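Local coordinates for protein Doc8: Type I dockerin repeat domain from family 9 glycoside hydrolase WP_009982745[Ruminococcus flavefaciens] (Ruminococcus flavefaciens FD-1, PDB 5M2S) that probably anchors a family 9 glycoside hydrolase to a cohesin module of the cellulosome, through a dockerin fold built round two calcium ions, at residues 29-34 with 42-47; 55-60 with 65-70; 74-79 with 83-88. One frame throughout, in Å; residues are numbered along the deposited sequence.

Contact 1 (29-34 with 42-47). With CA (calcium ion), chain G.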
loop_
_atom_site.group_PDB
_atom_site.type_symbol
_atom_site.label_atom_id
_atom_site.label_comp_id
_atom_site.label_asym_id
_atom_site.label_seq_id
_atom_site.Cartn_x
_atom_site.Cartn_y
_atom_site.Cartn_z
ATOM N N GLY B 29 -10.064 14.873 2.457
ATOM C CA GLY B 29 -8.962 13.893 2.483
ATOM C C GLY B 29 -7.642 14.465 2.019
ATOM O O GLY B 29 -6.605 13.854 2.229
ATOM N N ASP B 30 -7.661 15.663 1.424
ATOM C CA ASP B 30 -6.447 16.206 0.810
ATOM C C ASP B 30 -5.597 16.972 1.821
ATOM O O ASP B 30 -5.403 18.198 1.729
ATOM C CB ASP B 30 -6.779 17.077 -0.410
ATOM C CG ASP B 30 -5.562 17.471 -1.204
ATOM O OD1 ASP B 30 -4.471 16.830 -1.040
ATOM O OD2 ASP B 30 -5.710 18.467 -1.993
ATOM N N ALA B 31 -5.042 16.197 2.753
ATOM C CA ALA B 31 -4.246 16.700 3.866
ATOM C C ALA B 31 -2.958 17.360 3.427
ATOM O O ALA B 31 -2.447 18.247 4.137
ATOM C CB ALA B 31 -4.001 15.583 4.863
ATOM N N ASN B 32 -2.413 16.950 2.277
ATOM C CA ASN B 32 -1.196 17.601 1.758
ATOM C C ASN B 32 -1.445 18.678 0.668
ATOM O O ASN B 32 -0.494 19.216 0.090
ATOM C CB ASN B 32 -0.165 16.564 1.319
ATOM C CG ASN B 32 -0.575 15.787 0.098
ATOM O OD1 ASN B 32 -1.511 16.164 -0.605
ATOM N ND2 ASN B 32 0.097 14.665 -0.135
ATOM N N CYS B 33 -2.714 18.982 0.425
ATOM C CA CYS B 33 -3.127 20.054 -0.492
ATOM C C CYS B 33 -2.498 19.990 -1.883
ATOM O O CYS B 33 -2.137 21.041 -2.467
ATOM C CB CYS B 33 -2.849 21.410 0.137
ATOM S SG CYS B 33 -3.730 21.679 1.685
ATOM N N ASP B 34 -2.444 18.793 -2.449
ATOM C CA ASP B 34 -1.943 18.619 -3.803
ATOM C C ASP B 34 -3.045 18.400 -4.838
ATOM O O ASP B 34 -2.756 18.217 -6.028
ATOM C CB ASP B 34 -0.880 17.520 -3.849
ATOM C CG ASP B 34 -1.452 16.125 -3.751
ATOM O OD1 ASP B 34 -2.638 15.997 -3.387
ATOM O OD2 ASP B 34 -0.683 15.174 -4.038
ATOM N N ALA B 42 -2.518 10.115 4.005
ATOM C CA ALA B 42 -2.422 9.408 5.266
ATOM C C ALA B 42 -1.036 9.561 5.890
ATOM O O ALA B 42 -0.906 9.765 7.105
ATOM C CB ALA B 42 -2.795 7.921 5.089
ATOM N N VAL B 43 0.008 9.526 5.049
ATOM C CA VAL B 43 1.365 9.753 5.527
ATOM C C VAL B 43 1.497 11.111 6.237
ATOM O O VAL B 43 2.029 11.190 7.349
ATOM C CB VAL B 43 2.385 9.678 4.360
ATOM C CG1 VAL B 43 3.765 10.114 4.809
ATOM C CG2 VAL B 43 2.437 8.258 3.777
ATOM N N ILE B 44 1.065 12.191 5.598
ATOM C CA ILE B 44 1.291 13.494 6.216
ATOM C C ILE B 44 0.571 13.636 7.584
ATOM O O ILE B 44 1.106 14.253 8.519
ATOM C CB ILE B 44 1.018 14.666 5.258
ATOM C CG1 ILE B 44 1.741 15.917 5.764
ATOM C CG2 ILE B 44 -0.465 14.918 5.044
ATOM C CD1 ILE B 44 1.643 17.038 4.758
ATOM N N ILE B 45 -0.623 13.075 7.697
ATOM C CA ILE B 45 -1.312 13.058 8.957
ATOM C C ILE B 45 -0.480 12.298 10.004
ATOM O O ILE B 45 -0.274 12.791 11.110
ATOM C CB ILE B 45 -2.728 12.432 8.800
ATOM C CG1 ILE B 45 -3.680 13.403 8.059
ATOM C CG2 ILE B 45 -3.342 12.061 10.169
ATOM C CD1 ILE B 45 -4.974 12.740 7.582
ATOM N N MET B 46 0.029 11.109 9.650
ATOM C CA MET B 46 0.798 10.325 10.621
ATOM C C MET B 46 2.068 11.055 11.021
ATOM O O MET B 46 2.460 11.024 12.184
ATOM C CB MET B 46 1.156 8.943 10.090
ATOM C CG MET B 46 -0.030 8.037 9.870
ATOM S SD MET B 46 -1.140 7.895 11.288
ATOM C CE MET B 46 0.028 7.248 12.511
ATOM N N GLN B 47 2.691 11.738 10.071
ATOM C CA GLN B 47 3.917 12.466 10.362
ATOM C C GLN B 47 3.647 13.636 11.280
ATOM O O GLN B 47 4.423 13.868 12.241
ATOM C CB GLN B 47 4.554 12.955 9.075
ATOM C CG GLN B 47 5.101 11.842 8.207
ATOM C CD GLN B 47 5.744 12.400 6.970
ATOM O OE1 GLN B 47 5.215 13.320 6.373
ATOM N NE2 GLN B 47 6.900 11.857 6.591
HETATM CA CA CA G . -3.335 14.904 -1.437
HETATM O O HOH W 1 -1.617 13.413 -2.159
#
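N32 and A31 lie against I44 and I45, so that a calcium loop rests on the helix that follows it. Along N32, CB is the apolar part: it meets CD1 of I44 at 3.9 Å, with CG2 slightly farther off. From there CG stands between the backbone N and the carbonyl carbon (chi1 69°), which swings the amide away from the helix and in toward the metal. OD1 then binds the calcium ion at 2.4 Å, beside OD1 of D30 and OD1 of D34. This is the loop-helix half of an EF-hand, the F-hand of dockerins, here with I36 and D41 completing the site. At the tip, ND2 of N32 donates to metal-bound water 1 at 2.9 Å, and that water in turn donates to OD2 of D34 at 2.7 Å. ND2 also donates to the backbone of the partner protein's chain. A31 supplies the closest packing: its CB sits 3.6 Å from CG2 of I44 and 3.9 Å from CG1 of I45, touching both isoleucines at once. Within the loop, the backbone N of D34 donates to the syn lone pair of D30 OD1 at 3.2 Å.

Contact 2 (55-60 with 65-70)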
loop_
_atom_site.group_PDB
_atom_site.type_symbol
_atom_site.label_atom_id
_atom_site.label_comp_id
_atom_site.label_asym_id
_atom_site.label_seq_id
_atom_site.Cartn_x
_atom_site.Cartn_y
_atom_site.Cartn_z
ATOM N N PHE B 55 6.678 18.223 11.507
ATOM C CA PHE B 55 5.671 18.039 10.467
ATOM C C PHE B 55 4.271 18.565 10.803
ATOM O O PHE B 55 3.356 18.450 9.969
ATOM C CB PHE B 55 5.510 16.532 10.188
ATOM C CG PHE B 55 6.694 15.889 9.516
ATOM C CD1 PHE B 55 7.060 16.266 8.225
ATOM C CD2 PHE B 55 7.417 14.901 10.168
ATOM C CE1 PHE B 55 8.135 15.663 7.596
ATOM C CE2 PHE B 55 8.504 14.299 9.552
ATOM C CZ PHE B 55 8.863 14.687 8.267
ATOM N N GLY B 56 4.069 19.105 11.999
ATOM C CA GLY B 56 2.777 19.697 12.340
ATOM C C GLY B 56 2.515 21.058 11.710
ATOM O O GLY B 56 3.294 21.528 10.877
ATOM N N ARG B 57 1.402 21.684 12.103
ATOM C CA ARG B 57 0.898 22.909 11.433
ATOM C C ARG B 57 1.889 24.069 11.490
ATOM O O ARG B 57 1.925 24.899 10.572
ATOM C CB ARG B 57 -0.469 23.333 11.998
ATOM C CG ARG B 57 -0.478 23.723 13.465
ATOM C CD ARG B 57 -1.865 24.130 13.939
ATOM N NE ARG B 57 -2.313 25.413 13.393
ATOM C CZ ARG B 57 -3.349 25.606 12.553
ATOM N NH1 ARG B 57 -4.079 24.590 12.077
ATOM N NH2 ARG B 57 -3.660 26.839 12.147
ATOM N N ASN B 58 2.721 24.086 12.539
ATOM C CA ASN B 58 3.790 25.068 12.669
ATOM C C ASN B 58 5.189 24.452 12.592
ATOM O O ASN B 58 6.171 24.965 13.166
ATOM C CB ASN B 58 3.582 25.843 13.967
ATOM C CG ASN B 58 2.230 26.514 14.000
ATOM O OD1 ASN B 58 1.802 27.044 12.986
ATOM N ND2 ASN B 58 1.551 26.475 15.134
ATOM N N GLY B 59 5.291 23.361 11.851
ATOM C CA GLY B 59 6.507 22.574 11.809
ATOM C C GLY B 59 7.637 23.269 11.089
ATOM O O GLY B 59 7.411 24.183 10.301
ATOM N N ASN B 60 8.860 22.797 11.320
ATOM C CA ASN B 60 10.005 23.351 10.616
ATOM C C ASN B 60 10.384 22.707 9.304
ATOM O O ASN B 60 11.237 23.243 8.606
ATOM C CB ASN B 60 11.242 23.443 11.507
ATOM C CG ASN B 60 11.555 22.169 12.226
ATOM O OD1 ASN B 60 11.384 21.065 11.710
ATOM N ND2 ASN B 60 12.053 22.319 13.432
ATOM N N ILE B 65 2.492 19.756 7.500
ATOM C CA ILE B 65 1.068 19.907 7.191
ATOM C C ILE B 65 0.667 21.364 7.394
ATOM O O ILE B 65 1.220 22.057 8.253
ATOM C CB ILE B 65 0.209 18.940 8.046
ATOM C CG1 ILE B 65 -1.176 18.694 7.423
ATOM C CG2 ILE B 65 0.054 19.443 9.467
ATOM C CD1 ILE B 65 -1.888 17.540 8.086
ATOM N N THR B 66 -0.252 21.835 6.563
ATOM C CA THR B 66 -0.698 23.204 6.650
ATOM C C THR B 66 -2.060 23.287 7.324
ATOM O O THR B 66 -2.757 22.281 7.493
ATOM C CB THR B 66 -0.798 23.835 5.265
ATOM O OG1 THR B 66 -1.837 23.188 4.507
ATOM C CG2 THR B 66 0.504 23.702 4.521
ATOM N N ALA B 67 -2.442 24.493 7.716
ATOM C CA ALA B 67 -3.796 24.690 8.280
ATOM C C ALA B 67 -4.901 24.180 7.363
ATOM O O ALA B 67 -5.856 23.519 7.817
ATOM C CB ALA B 67 -4.022 26.146 8.603
ATOM N N GLN B 68 -4.792 24.484 6.074
ATOM C CA GLN B 68 -5.787 24.036 5.111
ATOM C C GLN B 68 -5.768 22.514 5.050
ATOM O O GLN B 68 -6.833 21.864 4.982
ATOM C CB GLN B 68 -5.535 24.622 3.720
ATOM C CG GLN B 68 -6.599 24.218 2.709
ATOM C CD GLN B 68 -7.967 24.772 3.080
ATOM O OE1 GLN B 68 -8.147 25.985 3.154
ATOM N NE2 GLN B 68 -8.928 23.899 3.339
ATOM N N GLY B 69 -4.567 21.943 5.120
ATOM C CA GLY B 69 -4.425 20.498 5.135
ATOM C C GLY B 69 -5.104 19.847 6.346
ATOM O O GLY B 69 -5.704 18.757 6.232
ATOM N N GLU B 70 -5.015 20.483 7.511
ATOM C CA GLU B 70 -5.686 19.965 8.701
ATOM C C GLU B 70 -7.189 20.036 8.586
ATOM O O GLU B 70 -7.891 19.197 9.165
ATOM C CB GLU B 70 -5.226 20.681 9.969
ATOM C CG GLU B 70 -3.777 20.400 10.284
ATOM C CD GLU B 70 -3.383 20.788 11.684
ATOM O OE1 GLU B 70 -3.966 21.765 12.210
ATOM O OE2 GLU B 70 -2.519 20.075 12.251
HETATM O O HOH W 2 -6.539 24.323 10.432
HETATM O O HOH W 3 -0.293 20.351 14.025
#
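R57 reaches across to E70, the two side chains crossing at about a right angle, and in the link between the two calcium loops of the dockerin it ties the type I beta turn of G56 to G59 to the start of helix 67-72. The guanidinium and carboxylate planes are 48° apart. NH1 of R57 donates to OE1 of E70 at 2.8 Å; the oxygen lies in the guanidinium plane, but the nitrogen stands above the carboxylate plane, 36° out of it. A bend at chi3 (-71°) turns the arginine toward the helix start, where NH2 lies 3.6 Å from CB of A67. Water 2 links NH1 of R57 to the A67 carbonyl, and water 3 links the R57 backbone N to OE2 of E70. An alanine in place of E70 takes away the carboxylate, and R57, left without its charged mate, would probably be freer to turn, and water 3 less firmly held. The backbones also join directly: N of I65 donates to O of F55 at 2.9 Å, and CA of R57 makes a CA-H...O contact with O of I65 at 3.3 Å. At the N-cap, OG1 of T66 accepts from N of G69 at 3.1 Å.

Contact 3 (74-79 with 83-88). With CA (calcium ion), chain F.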
loop_
_atom_site.group_PDB
_atom_site.type_symbol
_atom_site.label_atom_id
_atom_site.label_comp_id
_atom_site.label_asym_id
_atom_site.label_seq_id
_atom_site.Cartn_x
_atom_site.Cartn_y
_atom_site.Cartn_z
ATOM N N ASP B 74 -9.572 16.305 8.122
ATOM C CA ASP B 74 -10.441 15.959 9.271
ATOM C C ASP B 74 -11.696 15.274 8.743
ATOM O O ASP B 74 -12.805 15.838 8.747
ATOM C CB ASP B 74 -10.766 17.199 10.104
ATOM C CG ASP B 74 -11.528 16.873 11.380
ATOM O OD1 ASP B 74 -11.669 15.663 11.701
ATOM O OD2 ASP B 74 -11.973 17.833 12.062
ATOM N N VAL B 75 -11.476 14.053 8.257
ATOM C CA VAL B 75 -12.500 13.282 7.546
ATOM C C VAL B 75 -13.233 12.306 8.500
ATOM O O VAL B 75 -14.348 11.871 8.205
ATOM C CB VAL B 75 -11.891 12.509 6.334
ATOM C CG1 VAL B 75 -11.469 13.499 5.261
ATOM C CG2 VAL B 75 -10.729 11.606 6.724
ATOM N N ASN B 76 -12.570 11.932 9.587
ATOM C CA ASN B 76 -13.143 11.081 10.609
ATOM C C ASN B 76 -13.607 11.964 11.749
ATOM O O ASN B 76 -12.829 12.767 12.260
ATOM C CB ASN B 76 -12.105 10.078 11.130
ATOM C CG ASN B 76 -12.574 9.354 12.383
ATOM O OD1 ASN B 76 -12.305 9.786 13.529
ATOM N ND2 ASN B 76 -13.318 8.258 12.186
ATOM N N GLU B 77 -14.858 11.815 12.138
ATOM C CA GLU B 77 -15.443 12.602 13.231
ATOM C C GLU B 77 -15.179 14.102 13.010
ATOM O O GLU B 77 -14.767 14.819 13.917
ATOM C CB GLU B 77 -14.893 12.123 14.593
ATOM C CG GLU B 77 -15.297 10.725 15.004
ATOM C CD GLU B 77 -16.768 10.610 15.377
ATOM O OE1 GLU B 77 -17.494 11.615 15.271
ATOM O OE2 GLU B 77 -17.179 9.516 15.832
ATOM N N ASN B 78 -15.418 14.562 11.772
ATOM C CA ASN B 78 -15.177 15.954 11.419
ATOM C C ASN B 78 -15.599 16.920 12.553
ATOM O O ASN B 78 -16.753 16.875 13.028
ATOM C CB ASN B 78 -15.863 16.330 10.104
ATOM C CG ASN B 78 -15.620 17.774 9.716
ATOM O OD1 ASN B 78 -16.549 18.606 9.773
ATOM N ND2 ASN B 78 -14.393 18.091 9.351
ATOM N N GLY B 79 -14.683 17.792 12.953
ATOM C CA GLY B 79 -14.887 18.653 14.104
ATOM C C GLY B 79 -13.943 18.352 15.243
ATOM O O GLY B 79 -13.679 19.233 16.078
ATOM N N THR B 83 -6.565 13.220 14.047
ATOM C CA THR B 83 -6.116 12.101 14.857
ATOM C C THR B 83 -5.736 10.936 13.946
ATOM O O THR B 83 -5.953 10.994 12.739
ATOM C CB THR B 83 -7.197 11.603 15.839
ATOM O OG1 THR B 83 -8.208 10.848 15.151
ATOM C CG2 THR B 83 -7.835 12.746 16.579
ATOM N N ASN B 84 -5.216 9.861 14.547
ATOM C CA ASN B 84 -4.844 8.663 13.776
ATOM C C ASN B 84 -6.008 8.159 12.917
ATOM O O ASN B 84 -5.817 7.688 11.788
ATOM C CB ASN B 84 -4.374 7.526 14.698
ATOM C CG ASN B 84 -2.974 7.734 15.253
ATOM O OD1 ASN B 84 -2.168 8.516 14.724
ATOM N ND2 ASN B 84 -2.661 7.012 16.340
ATOM N N ALA B 85 -7.228 8.254 13.451
ATOM C CA ALA B 85 -8.400 7.758 12.757
ATOM C C ALA B 85 -8.681 8.466 11.450
ATOM O O ALA B 85 -9.330 7.901 10.564
ATOM C CB ALA B 85 -9.616 7.840 13.665
ATOM N N ASP B 86 -8.205 9.703 11.297
ATOM C CA ASP B 86 -8.330 10.408 10.000
ATOM C C ASP B 86 -7.499 9.726 8.893
ATOM O O ASP B 86 -7.961 9.562 7.749
ATOM C CB ASP B 86 -7.950 11.875 10.170
ATOM C CG ASP B 86 -8.947 12.630 11.045
ATOM O OD1 ASP B 86 -10.148 12.685 10.689
ATOM O OD2 ASP B 86 -8.556 13.114 12.123
ATOM N N ALA B 87 -6.285 9.321 9.255
ATOM C CA ALA B 87 -5.418 8.564 8.341
ATOM C C ALA B 87 -6.049 7.237 7.988
ATOM O O ALA B 87 -6.096 6.863 6.817
ATOM C CB ALA B 87 -4.049 8.354 8.952
ATOM N N LEU B 88 -6.568 6.523 8.987
ATOM C CA LEU B 88 -7.236 5.241 8.725
ATOM C C LEU B 88 -8.419 5.400 7.820
ATOM O O LEU B 88 -8.657 4.539 6.964
ATOM C CB LEU B 88 -7.687 4.583 10.027
ATOM C CG LEU B 88 -6.557 4.218 10.994
ATOM C CD1 LEU B 88 -7.091 3.698 12.322
ATOM C CD2 LEU B 88 -5.678 3.182 10.360
HETATM CA CA CA F . -10.807 13.874 12.820
HETATM O O HOH W 4 -10.594 11.803 14.054
#
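N76 binds the calcium ion through its main-chain O, at 2.4 Å, and not through its side-chain amide, which leads away from the ion and lies against the helix at A85. The setting is the second dockerin F-hand, an EF-hand-like loop followed by helix 84-94, and D86 is the helix residue that closes the loop. Its carboxylate grips the ion with both oxygens, and each oxygen is steadied by a backbone N-H. OD1 of D86 accepts from N of N76 at 2.8 Å, the donor lying nearly on the line of the C-O bond. OD2 offers its anti lone pair to N of T83, also at 2.8 Å. T83 and D86 make a capping box through this bond; separately, OG1 of T83, at the N-cap, accepts weakly from N of A85. Metal binding and helix capping thus share one carboxylate, whose rotation is restrained at both oxygens.

D74 binds beside it through OD1, its carboxylate plane 87° from that of D86. Its other oxygen, OD2, is met by N of G79 from above the carboxylate plane, and its main-chain O accepts from ND2 of N78 at 2.8 Å. OD1 of N80 and O of G81 complete the coordination. Beside the site V75 packs its CG2 3.6 Å from O of D86 and touches A89 and I90 farther along the same helix. The amide of N76, with CG anti to the backbone N (chi1 169°), lies against A85, whose CB is 3.3 Å from OD1 of N76. Although OD1 does not bind the ion, it still serves the site at one remove: metal-bound water 4 donates to OD1 of N76 at 2.7 Å and lies 2.8 Å from OG1 of T83.

Contacts 1 and 3 are the two loop-helix calcium sites of the dockerin, their centres about 11 Å apart and the calcium ion of one 16.1 Å from the calcium ion of the other. They pack directly: CG1 of V75 lies 3.4 Å from N of G29, and CG2 of I45 lies 3.8 Å from O of T83. Contact 2 belongs to the connection between the two loops, its centre about 10 Å from that of contact 1 and 15 Å from that of contact 3. It leans on contact 1, where CG1 of I65 comes 3.6 Å from O of A31, and merely adjoins contact 3 in sequence. Contact 1 carries most of the touches to the partner protein, presumably the cohesin.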